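PDB 7CZO: uncharacterized protein HI_0666 from Haemophilus influenzae, which is of unknown function by itself but corresponds to the N-terminal domain of a HipA toxin and is probably one component of a three-part HipBA toxin-antitoxin system. Local coordinates for residues V5-K9 with F85-N90; H28-N32 with F44-P50; R21-F27 with E81-F85. One frame throughout, in Å; residues are numbered along the deposited sequence.

Interaction 1 (V5-K9 with F85-N90)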
loop_
_atom_site.group_PDB
_atom_site.type_symbol
_atom_site.label_atom_id
_atom_site.label_comp_id
_atom_site.label_asym_id
_atom_site.label_seq_id
_atom_site.Cartn_x
_atom_site.Cartn_y
_atom_site.Cartn_z
ATOM N N VAL A 5 12.249 -6.665 -1.242
ATOM C CA VAL A 5 12.319 -5.265 -0.849
ATOM C C VAL A 5 11.189 -5.033 0.166
ATOM O O VAL A 5 11.175 -5.662 1.236
ATOM C CB VAL A 5 12.291 -4.263 -2.071
ATOM C CG1 VAL A 5 13.211 -3.065 -1.830
ATOM C CG2 VAL A 5 12.684 -4.935 -3.382
ATOM N N ARG A 6 10.208 -4.215 -0.208
ATOM C CA ARG A 6 9.445 -3.412 0.738
ATOM C C ARG A 6 8.070 -4.012 1.113
ATOM O O ARG A 6 7.286 -4.415 0.255
ATOM C CB ARG A 6 9.263 -2.016 0.137
ATOM C CG ARG A 6 10.545 -1.233 -0.082
ATOM C CD ARG A 6 11.041 -0.613 1.223
ATOM N NE ARG A 6 10.546 0.754 1.431
ATOM C CZ ARG A 6 10.756 1.479 2.532
ATOM N NH1 ARG A 6 11.449 0.969 3.541
ATOM N NH2 ARG A 6 10.263 2.712 2.632
ATOM N N SER A 7 7.786 -4.037 2.407
ATOM C CA SER A 7 6.589 -4.627 2.927
ATOM C C SER A 7 5.887 -3.648 3.910
ATOM O O SER A 7 6.551 -2.955 4.677
ATOM C CB SER A 7 6.967 -5.938 3.619
ATOM O OG SER A 7 5.823 -6.622 4.120
ATOM N N GLY A 8 4.549 -3.607 3.887
ATOM C CA GLY A 8 3.755 -2.820 4.844
ATOM C C GLY A 8 2.593 -3.634 5.373
ATOM O O GLY A 8 1.855 -4.243 4.601
ATOM N N LYS A 9 2.446 -3.697 6.687
ATOM C CA LYS A 9 1.250 -4.285 7.287
ATOM C C LYS A 9 0.094 -3.299 7.081
ATOM O O LYS A 9 0.247 -2.089 7.249
ATOM C CB LYS A 9 1.434 -4.508 8.788
ATOM C CG LYS A 9 1.999 -5.844 9.231
ATOM C CD LYS A 9 2.507 -5.733 10.681
ATOM C CE LYS A 9 2.126 -6.918 11.574
ATOM N NZ LYS A 9 1.493 -6.522 12.875
ATOM N N PHE A 85 4.488 4.261 -3.346
ATOM C CA PHE A 85 4.536 3.190 -2.362
ATOM C C PHE A 85 5.391 3.634 -1.198
ATOM O O PHE A 85 5.134 3.260 -0.071
ATOM C CB PHE A 85 5.104 1.890 -2.966
ATOM C CG PHE A 85 5.146 0.730 -1.986
ATOM C CD1 PHE A 85 3.985 0.112 -1.582
ATOM C CD2 PHE A 85 6.331 0.279 -1.475
ATOM C CE1 PHE A 85 3.997 -0.935 -0.688
ATOM C CE2 PHE A 85 6.352 -0.789 -0.581
ATOM C CZ PHE A 85 5.182 -1.407 -0.192
ATOM N N ARG A 86 6.414 4.436 -1.460
ATOM C CA ARG A 86 7.250 4.902 -0.353
ATOM C C ARG A 86 6.424 5.871 0.526
ATOM O O ARG A 86 6.450 5.796 1.739
ATOM C CB ARG A 86 8.524 5.562 -0.880
ATOM C CG ARG A 86 9.727 5.469 0.045
ATOM C CD ARG A 86 10.972 6.192 -0.510
ATOM N NE ARG A 86 11.025 6.298 -1.983
ATOM C CZ ARG A 86 11.248 5.290 -2.835
ATOM N NH1 ARG A 86 11.439 4.044 -2.397
ATOM N NH2 ARG A 86 11.258 5.526 -4.147
ATOM N N PHE A 87 5.661 6.760 -0.095
ATOM C CA PHE A 87 4.865 7.698 0.651
ATOM C C PHE A 87 3.880 6.926 1.509
ATOM O O PHE A 87 3.794 7.130 2.726
ATOM C CB PHE A 87 4.115 8.606 -0.274
ATOM C CG PHE A 87 3.122 9.445 0.429
ATOM C CD1 PHE A 87 3.436 10.725 0.815
ATOM C CD2 PHE A 87 1.875 8.946 0.723
ATOM C CE1 PHE A 87 2.513 11.501 1.492
ATOM C CE2 PHE A 87 0.934 9.716 1.400
ATOM C CZ PHE A 87 1.262 10.993 1.786
ATOM N N LEU A 88 3.174 5.983 0.896
ATOM C CA LEU A 88 2.270 5.135 1.688
ATOM C C LEU A 88 2.970 4.591 2.922
ATOM O O LEU A 88 2.402 4.634 4.007
ATOM C CB LEU A 88 1.651 3.998 0.855
ATOM C CG LEU A 88 0.731 4.599 -0.222
ATOM C CD1 LEU A 88 0.204 3.516 -1.139
ATOM C CD2 LEU A 88 -0.390 5.419 0.406
ATOM N N LEU A 89 4.212 4.134 2.766
ATOM C CA LEU A 89 4.955 3.551 3.885
ATOM C C LEU A 89 5.416 4.592 4.885
ATOM O O LEU A 89 5.356 4.349 6.081
ATOM C CB LEU A 89 6.156 2.789 3.383
ATOM C CG LEU A 89 5.894 1.455 2.690
ATOM C CD1 LEU A 89 7.235 0.914 2.174
ATOM C CD2 LEU A 89 5.275 0.491 3.671
ATOM N N ASN A 90 5.834 5.761 4.417
ATOM C CA ASN A 90 6.247 6.818 5.331
ATOM C C ASN A 90 5.166 7.561 6.051
ATOM O O ASN A 90 5.475 8.207 7.030
ATOM C CB ASN A 90 7.068 7.866 4.610
ATOM C CG ASN A 90 8.352 7.295 4.044
ATOM O OD1 ASN A 90 8.912 6.326 4.592
ATOM N ND2 ASN A 90 8.809 7.872 2.917
#

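Interaction 2 (H28-N32 with F44-P50)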
loop_
_atom_site.group_PDB
_atom_site.type_symbol
_atom_site.label_atom_id
_atom_site.label_comp_id
_atom_site.label_asym_id
_atom_site.label_seq_id
_atom_site.Cartn_x
_atom_site.Cartn_y
_atom_site.Cartn_z
ATOM N N HIS A 28 1.990 -6.278 -4.547
ATOM C CA HIS A 28 1.320 -7.471 -4.095
ATOM C C HIS A 28 0.536 -7.126 -2.877
ATOM O O HIS A 28 1.102 -6.852 -1.844
ATOM C CB HIS A 28 2.379 -8.549 -3.807
ATOM C CG HIS A 28 3.400 -8.640 -4.902
ATOM N ND1 HIS A 28 3.060 -8.946 -6.203
ATOM C CD2 HIS A 28 4.724 -8.371 -4.916
ATOM C CE1 HIS A 28 4.130 -8.894 -6.964
ATOM N NE2 HIS A 28 5.151 -8.537 -6.208
ATOM N N PHE A 29 -0.776 -7.105 -3.016
ATOM C CA PHE A 29 -1.639 -7.030 -1.870
ATOM C C PHE A 29 -2.193 -8.405 -1.606
ATOM O O PHE A 29 -2.593 -9.081 -2.549
ATOM C CB PHE A 29 -2.797 -6.049 -2.090
ATOM C CG PHE A 29 -3.784 -6.053 -0.957
ATOM C CD1 PHE A 29 -3.355 -5.784 0.348
ATOM C CD2 PHE A 29 -5.107 -6.381 -1.167
ATOM C CE1 PHE A 29 -4.218 -5.828 1.423
ATOM C CE2 PHE A 29 -5.980 -6.422 -0.105
ATOM C CZ PHE A 29 -5.532 -6.142 1.193
ATOM N N SER A 30 -2.265 -8.787 -0.329
ATOM C CA SER A 30 -2.892 -10.036 0.076
ATOM C C SER A 30 -3.571 -9.920 1.434
ATOM O O SER A 30 -3.044 -9.271 2.342
ATOM C CB SER A 30 -1.854 -11.160 0.145
ATOM O OG SER A 30 -0.876 -10.908 1.155
ATOM N N TYR A 31 -4.742 -10.545 1.565
ATOM C CA TYR A 31 -5.513 -10.538 2.826
ATOM C C TYR A 31 -4.990 -11.612 3.773
ATOM O O TYR A 31 -4.760 -12.726 3.363
ATOM C CB TYR A 31 -6.999 -10.855 2.545
ATOM C CG TYR A 31 -7.828 -9.728 1.982
ATOM C CD1 TYR A 31 -8.136 -8.626 2.767
ATOM C CD2 TYR A 31 -8.324 -9.773 0.694
ATOM C CE1 TYR A 31 -8.898 -7.598 2.283
ATOM C CE2 TYR A 31 -9.074 -8.722 0.169
ATOM C CZ TYR A 31 -9.363 -7.643 0.985
ATOM O OH TYR A 31 -10.134 -6.589 0.534
ATOM N N ASN A 32 -4.854 -11.315 5.044
ATOM C CA ASN A 32 -4.652 -12.380 6.023
ATOM C C ASN A 32 -5.608 -13.568 5.851
ATOM O O ASN A 32 -6.762 -13.407 5.459
ATOM C CB ASN A 32 -4.746 -11.825 7.444
ATOM C CG ASN A 32 -3.514 -11.045 7.822
ATOM O OD1 ASN A 32 -2.464 -11.195 7.189
ATOM N ND2 ASN A 32 -3.623 -10.208 8.845
ATOM N N PHE A 44 -10.894 -5.462 -4.240
ATOM C CA PHE A 44 -10.231 -6.487 -3.442
ATOM C C PHE A 44 -11.234 -7.329 -2.661
ATOM O O PHE A 44 -11.317 -7.258 -1.445
ATOM C CB PHE A 44 -9.248 -5.858 -2.456
ATOM C CG PHE A 44 -8.080 -5.165 -3.108
ATOM C CD1 PHE A 44 -7.380 -5.765 -4.151
ATOM C CD2 PHE A 44 -7.643 -3.939 -2.633
ATOM C CE1 PHE A 44 -6.301 -5.141 -4.732
ATOM C CE2 PHE A 44 -6.558 -3.303 -3.205
ATOM C CZ PHE A 44 -5.887 -3.905 -4.259
ATOM N N PRO A 45 -11.990 -8.164 -3.372
ATOM C CA PRO A 45 -12.772 -9.180 -2.674
ATOM C C PRO A 45 -11.889 -10.215 -1.978
ATOM O O PRO A 45 -10.918 -10.708 -2.545
ATOM C CB PRO A 45 -13.563 -9.848 -3.791
ATOM C CG PRO A 45 -13.463 -8.934 -4.982
ATOM C CD PRO A 45 -12.176 -8.196 -4.833
ATOM N N ILE A 46 -12.281 -10.570 -0.773
ATOM C CA ILE A 46 -11.530 -11.489 0.072
ATOM C C ILE A 46 -11.244 -12.834 -0.557
ATOM O O ILE A 46 -10.221 -13.445 -0.258
ATOM C CB ILE A 46 -12.307 -11.705 1.380
ATOM C CG1 ILE A 46 -12.594 -10.318 2.009
ATOM C CG2 ILE A 46 -11.580 -12.679 2.300
ATOM C CD1 ILE A 46 -12.573 -10.226 3.516
ATOM N N GLU A 47 -12.121 -13.286 -1.447
ATOM C CA GLU A 47 -12.028 -14.627 -2.051
ATOM C C GLU A 47 -11.017 -14.678 -3.172
ATOM O O GLU A 47 -10.619 -15.765 -3.589
ATOM C CB GLU A 47 -13.383 -15.062 -2.601
ATOM C CG GLU A 47 -14.480 -15.158 -1.538
ATOM C CD GLU A 47 -15.061 -13.805 -1.086
ATOM O OE1 GLU A 47 -15.586 -13.781 0.054
ATOM O OE2 GLU A 47 -15.004 -12.788 -1.850
ATOM N N GLN A 48 -10.617 -13.509 -3.669
ATOM C CA GLN A 48 -9.625 -13.408 -4.742
ATOM C C GLN A 48 -8.204 -13.122 -4.272
ATOM O O GLN A 48 -7.255 -13.102 -5.076
ATOM C CB GLN A 48 -10.051 -12.334 -5.707
ATOM C CG GLN A 48 -11.476 -12.561 -6.176
ATOM C CD GLN A 48 -11.876 -11.648 -7.318
ATOM O OE1 GLN A 48 -11.196 -10.668 -7.618
ATOM N NE2 GLN A 48 -12.987 -11.968 -7.963
ATOM N N SER A 49 -8.033 -12.909 -2.976
ATOM C CA SER A 49 -6.696 -12.676 -2.482
ATOM C C SER A 49 -5.844 -13.900 -2.811
ATOM O O SER A 49 -6.304 -15.021 -2.676
ATOM C CB SER A 49 -6.756 -12.484 -0.997
ATOM O OG SER A 49 -5.500 -12.170 -0.486
ATOM N N PRO A 50 -4.591 -13.707 -3.222
ATOM C CA PRO A 50 -3.836 -12.481 -3.324
ATOM C C PRO A 50 -3.989 -11.881 -4.657
ATOM O O PRO A 50 -4.477 -12.534 -5.559
ATOM C CB PRO A 50 -2.403 -12.960 -3.211
ATOM C CG PRO A 50 -2.444 -14.256 -3.931
ATOM C CD PRO A 50 -3.762 -14.874 -3.564
#

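Interaction 3 (R21-F27 with E81-F85)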
loop_
_atom_site.group_PDB
_atom_site.type_symbol
_atom_site.label_atom_id
_atom_site.label_comp_id
_atom_site.label_asym_id
_atom_site.label_seq_id
_atom_site.Cartn_x
_atom_site.Cartn_y
_atom_site.Cartn_z
ATOM N N ARG A 21 3.203 -5.434 -0.528
ATOM C CA ARG A 21 4.653 -5.643 -0.719
ATOM C C ARG A 21 4.991 -5.148 -2.063
ATOM O O ARG A 21 4.144 -5.209 -2.956
ATOM C CB ARG A 21 5.066 -7.117 -0.651
ATOM C CG ARG A 21 4.219 -7.942 0.299
ATOM C CD ARG A 21 4.918 -9.157 0.856
ATOM N NE ARG A 21 5.314 -8.962 2.252
ATOM C CZ ARG A 21 5.866 -9.908 3.011
ATOM N NH1 ARG A 21 6.087 -11.128 2.511
ATOM N NH2 ARG A 21 6.197 -9.632 4.277
ATOM N N GLU A 22 6.211 -4.623 -2.199
ATOM C CA GLU A 22 6.778 -4.288 -3.514
ATOM C C GLU A 22 8.077 -5.052 -3.744
ATOM O O GLU A 22 8.850 -5.317 -2.799
ATOM C CB GLU A 22 7.063 -2.821 -3.645
ATOM C CG GLU A 22 7.488 -2.412 -5.039
ATOM C CD GLU A 22 8.146 -1.041 -5.092
ATOM O OE1 GLU A 22 8.571 -0.515 -4.027
ATOM O OE2 GLU A 22 8.261 -0.501 -6.218
ATOM N N ASP A 23 8.272 -5.435 -5.009
ATOM C CA ASP A 23 9.472 -6.138 -5.462
ATOM C C ASP A 23 9.725 -5.743 -6.928
ATOM O O ASP A 23 8.940 -4.934 -7.508
ATOM C CB ASP A 23 9.325 -7.675 -5.219
ATOM C CG ASP A 23 8.339 -8.422 -6.228
ATOM O OD1 ASP A 23 7.851 -7.871 -7.295
ATOM O OD2 ASP A 23 8.074 -9.627 -5.919
ATOM N N HIS A 24 10.785 -6.297 -7.527
ATOM C CA HIS A 24 11.186 -5.956 -8.918
ATOM C C HIS A 24 10.027 -6.092 -9.873
ATOM O O HIS A 24 9.868 -5.250 -10.758
ATOM C CB HIS A 24 12.449 -6.760 -9.404
ATOM C CG HIS A 24 12.173 -7.989 -10.258
ATOM N ND1 HIS A 24 12.413 -9.278 -9.818
ATOM C CD2 HIS A 24 11.762 -8.116 -11.550
ATOM C CE1 HIS A 24 12.142 -10.140 -10.784
ATOM N NE2 HIS A 24 11.729 -9.461 -11.841
ATOM N N ARG A 25 9.220 -7.147 -9.705
ATOM C CA ARG A 25 8.080 -7.365 -10.605
ATOM C C ARG A 25 6.969 -6.356 -10.350
ATOM O O ARG A 25 6.325 -5.885 -11.284
ATOM C CB ARG A 25 7.549 -8.793 -10.471
ATOM C CG ARG A 25 7.947 -9.664 -11.633
ATOM C CD ARG A 25 7.436 -11.063 -11.444
ATOM N NE ARG A 25 8.236 -11.746 -10.447
ATOM C CZ ARG A 25 9.423 -12.291 -10.689
ATOM N NH1 ARG A 25 9.938 -12.198 -11.891
ATOM N NH2 ARG A 25 10.105 -12.914 -9.726
ATOM N N GLY A 26 6.725 -6.032 -9.079
ATOM C CA GLY A 26 5.771 -4.970 -8.756
ATOM C C GLY A 26 5.115 -5.129 -7.408
ATOM O O GLY A 26 5.787 -5.368 -6.397
ATOM N N PHE A 27 3.795 -5.022 -7.405
ATOM C CA PHE A 27 3.012 -4.834 -6.171
ATOM C C PHE A 27 2.045 -5.960 -5.820
ATOM O O PHE A 27 1.325 -6.488 -6.662
ATOM C CB PHE A 27 2.252 -3.529 -6.296
ATOM C CG PHE A 27 3.152 -2.371 -6.578
ATOM C CD1 PHE A 27 3.966 -1.847 -5.564
ATOM C CD2 PHE A 27 3.244 -1.846 -7.856
ATOM C CE1 PHE A 27 4.825 -0.801 -5.821
ATOM C CE2 PHE A 27 4.109 -0.799 -8.123
ATOM C CZ PHE A 27 4.899 -0.275 -7.104
ATOM N N GLU A 81 6.026 5.642 -8.938
ATOM C CA GLU A 81 5.218 4.534 -8.398
ATOM C C GLU A 81 5.840 3.820 -7.228
ATOM O O GLU A 81 5.129 3.371 -6.339
ATOM C CB GLU A 81 4.811 3.495 -9.436
ATOM C CG GLU A 81 3.720 4.020 -10.350
ATOM C CD GLU A 81 2.793 2.935 -10.783
ATOM O OE1 GLU A 81 1.574 3.192 -10.845
ATOM O OE2 GLU A 81 3.302 1.821 -11.028
ATOM N N SER A 82 7.156 3.693 -7.229
ATOM C CA SER A 82 7.871 3.378 -6.008
ATOM C C SER A 82 7.839 4.582 -5.074
ATOM O O SER A 82 7.931 4.433 -3.854
ATOM C CB SER A 82 9.314 3.009 -6.316
ATOM O OG SER A 82 9.349 1.878 -7.158
ATOM N N ASP A 83 7.703 5.774 -5.648
ATOM C CA ASP A 83 7.691 7.008 -4.858
ATOM C C ASP A 83 6.424 7.111 -4.083
ATOM O O ASP A 83 6.426 7.559 -2.952
ATOM C CB ASP A 83 7.867 8.241 -5.744
ATOM C CG ASP A 83 9.322 8.454 -6.130
ATOM O OD1 ASP A 83 10.200 8.051 -5.306
ATOM O OD2 ASP A 83 9.573 8.999 -7.236
ATOM N N MET A 84 5.352 6.667 -4.716
ATOM C CA MET A 84 4.047 6.537 -4.091
ATOM C C MET A 84 3.962 5.444 -3.047
ATOM O O MET A 84 3.457 5.687 -1.962
ATOM C CB MET A 84 2.992 6.382 -5.183
ATOM C CG MET A 84 2.766 7.749 -5.774
ATOM S SD MET A 84 1.547 7.872 -7.036
ATOM C CE MET A 84 0.069 7.184 -6.325
ATOM N N PHE A 85 4.488 4.261 -3.346
ATOM C CA PHE A 85 4.536 3.190 -2.362
ATOM C C PHE A 85 5.391 3.634 -1.198
ATOM O O PHE A 85 5.134 3.260 -0.071
ATOM C CB PHE A 85 5.104 1.890 -2.966
ATOM C CG PHE A 85 5.146 0.730 -1.986
ATOM C CD1 PHE A 85 3.985 0.112 -1.582
ATOM C CD2 PHE A 85 6.331 0.279 -1.475
ATOM C CE1 PHE A 85 3.997 -0.935 -0.688
ATOM C CE2 PHE A 85 6.352 -0.789 -0.581
ATOM C CZ PHE A 85 5.182 -1.407 -0.192
#

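Interaction 1 (V5-K9 with F85-N90)
Gly-8 and Leu-89 mark the close approach of the two backbones, with CA atoms 6.6 Å apart, whereas Arg-6 and Arg-86 stand 8.7 Å apart between CA atoms. Glycine suits the near end: having no side chain, it lets Leu-89 CD2 settle 3.8 Å from Gly-8 CA, against the strand backbone itself. The other branch of the leucine serves Arg-6. Its CD1 lies over one face of the guanidinium, 3.4 Å from Arg-6 NE, so a flat cation is covered by a methyl group, while Asn-90 OD1 lies near its plane at the edge, 4.3 Å from Arg-6 NH2, too far for a hydrogen bond. Bends at chi2 (-79°) and chi3 (-92°) fold the arginine chain over the helix and bring NH2 within 3.8 Å of Arg-86 CG. Nearer the strand, Arg-6 CB meets Phe-85 at the ring edge, 3.2 Å from CE2, and Leu-89 CG sits above one face of the same ring. The second arginine crosses the first at about a right angle; its positive charge is probably offset by a salt bridge from NH2 to Asp-83, one turn back. Ser-7 points away from the helix, and its OG bonds to Glu-103 and to Arg-21. Helix 82-91 thus lies over one face of the antiparallel sheet, where strand 7-12 runs between strands 15-22 and 98-102 and Phe-85 also reaches Leu-20.

Interaction 2 (H28-N32 with F44-P50)
Tyr-31 stands against the loop Phe-44 to Pro-50, part of the long connection of a beta-hairpin whose antiparallel strands are 27-31 and 51-53, the latter outermost in the five-stranded sheet. Ile-46 CG1 lies over one face of the tyrosine ring, offset toward its rim, and Phe-29 CE2 sits over the centre of the opposite face; Ser-49 CB meets the edge, 3.6 Å from Tyr-31 CD2. Leu-40 N, earlier in the same connection, hydrogen-bonds to the tyrosine hydroxyl, which satisfies this buried group; the bond it donates to Phe-44 O is modelled too short to be trusted in length. Phenylalanines suit the apolar layer beside it. Phe-29 CD2 rests 3.6 Å above the plane of the Phe-44 ring, over its centre, with the two rings inclined at 49° and their centroids 4.7 Å apart. Phe-57 and Phe-60 extend this aromatic cluster. Farther along, a cis peptide bond precedes Pro-50, whose CB touches Ser-30 CB at 3.8 Å, and a turn bond from Gln-48 N to Pro-45 O (3.0 Å) folds the loop. Ser-49 turns its OG anti to its own N (chi1 -176°), which lets OG accept a nearly straight 2.7 Å hydrogen bond from Tyr-31 N.

Interaction 3 (R21-F27 with E81-F85)
Glu-22 CB lies over one face of the Phe-85 ring, the face opposite Leu-89. It forms a CH-pi contact, 4.0 Å from the ring centroid and 24° off the normal, and is displaced toward the rim. The Phe-27 ring lies obliquely to it, the centroids of the two rings 6.0 Å apart and their planes inclined at 50°, with Phe-27 CE1 reaching Phe-85 CB at 3.9 Å. Beyond it, Phe-27 CZ approaches the backbone of Glu-81, 3.7 Å from its O, while the glutamate carboxylate is turned almost perpendicular to the ring and bonds through OE2 to Leu-56 N. Large apolar rings suit this buried layer between sheet and helix.

Glu-22 suits a boundary position. With CG anti to the backbone N (chi1 -173°) and the chain extended beyond, its CB lies over the ring while its carboxylate runs on to the start of the helix. There Ser-82 OG donates to Glu-22 OE2 (2.8 Å), which accepts through its syn lone pair, on the side of OE1, and OE1 comes 3.5 Å from Phe-85 CD2. Ser-82 is in the first turn, directly after the N-cap position held by Glu-81, so the helix end would probably favour the negative charge beside it.

The bend from Glu-22 to Phe-27 is fixed by its own bonds. Asp-23 OD1 accepts from Gly-26 N at 2.8 Å, an Asx motif, and Asp-23 N donates to Gly-26 O. Gly-26 adopts backbone angles that suit a residue without a side chain. The arrangement is that of a beta-hairpin, strands 15-22 and 27-31 joined by a short turn, packed against the first turn of an alpha-helix.

Overall arrangement
Interactions 1 and 3 are two parts of one packing surface: their centres lie 8 Å apart, they share Phe-85, and helix 82-91 supplies one side of both. Strand pairing joins their other sides, Arg-6 O lying 2.7 Å from Glu-22 N, a probable hydrogen bond. Interaction 2 is separate from that helix. Its centre is about 17 Å from each of the other two, and its nearest atoms stay about 7 Å from interaction 1. It meets interaction 3 along the hairpin, where His-28 O is 2.9 Å from Arg-21 N and His-28 NE2 is 3.0 Å from Asp-23 OD1. In sequence, interaction 2 is nested within interaction 3, and interaction 3 within interaction 1.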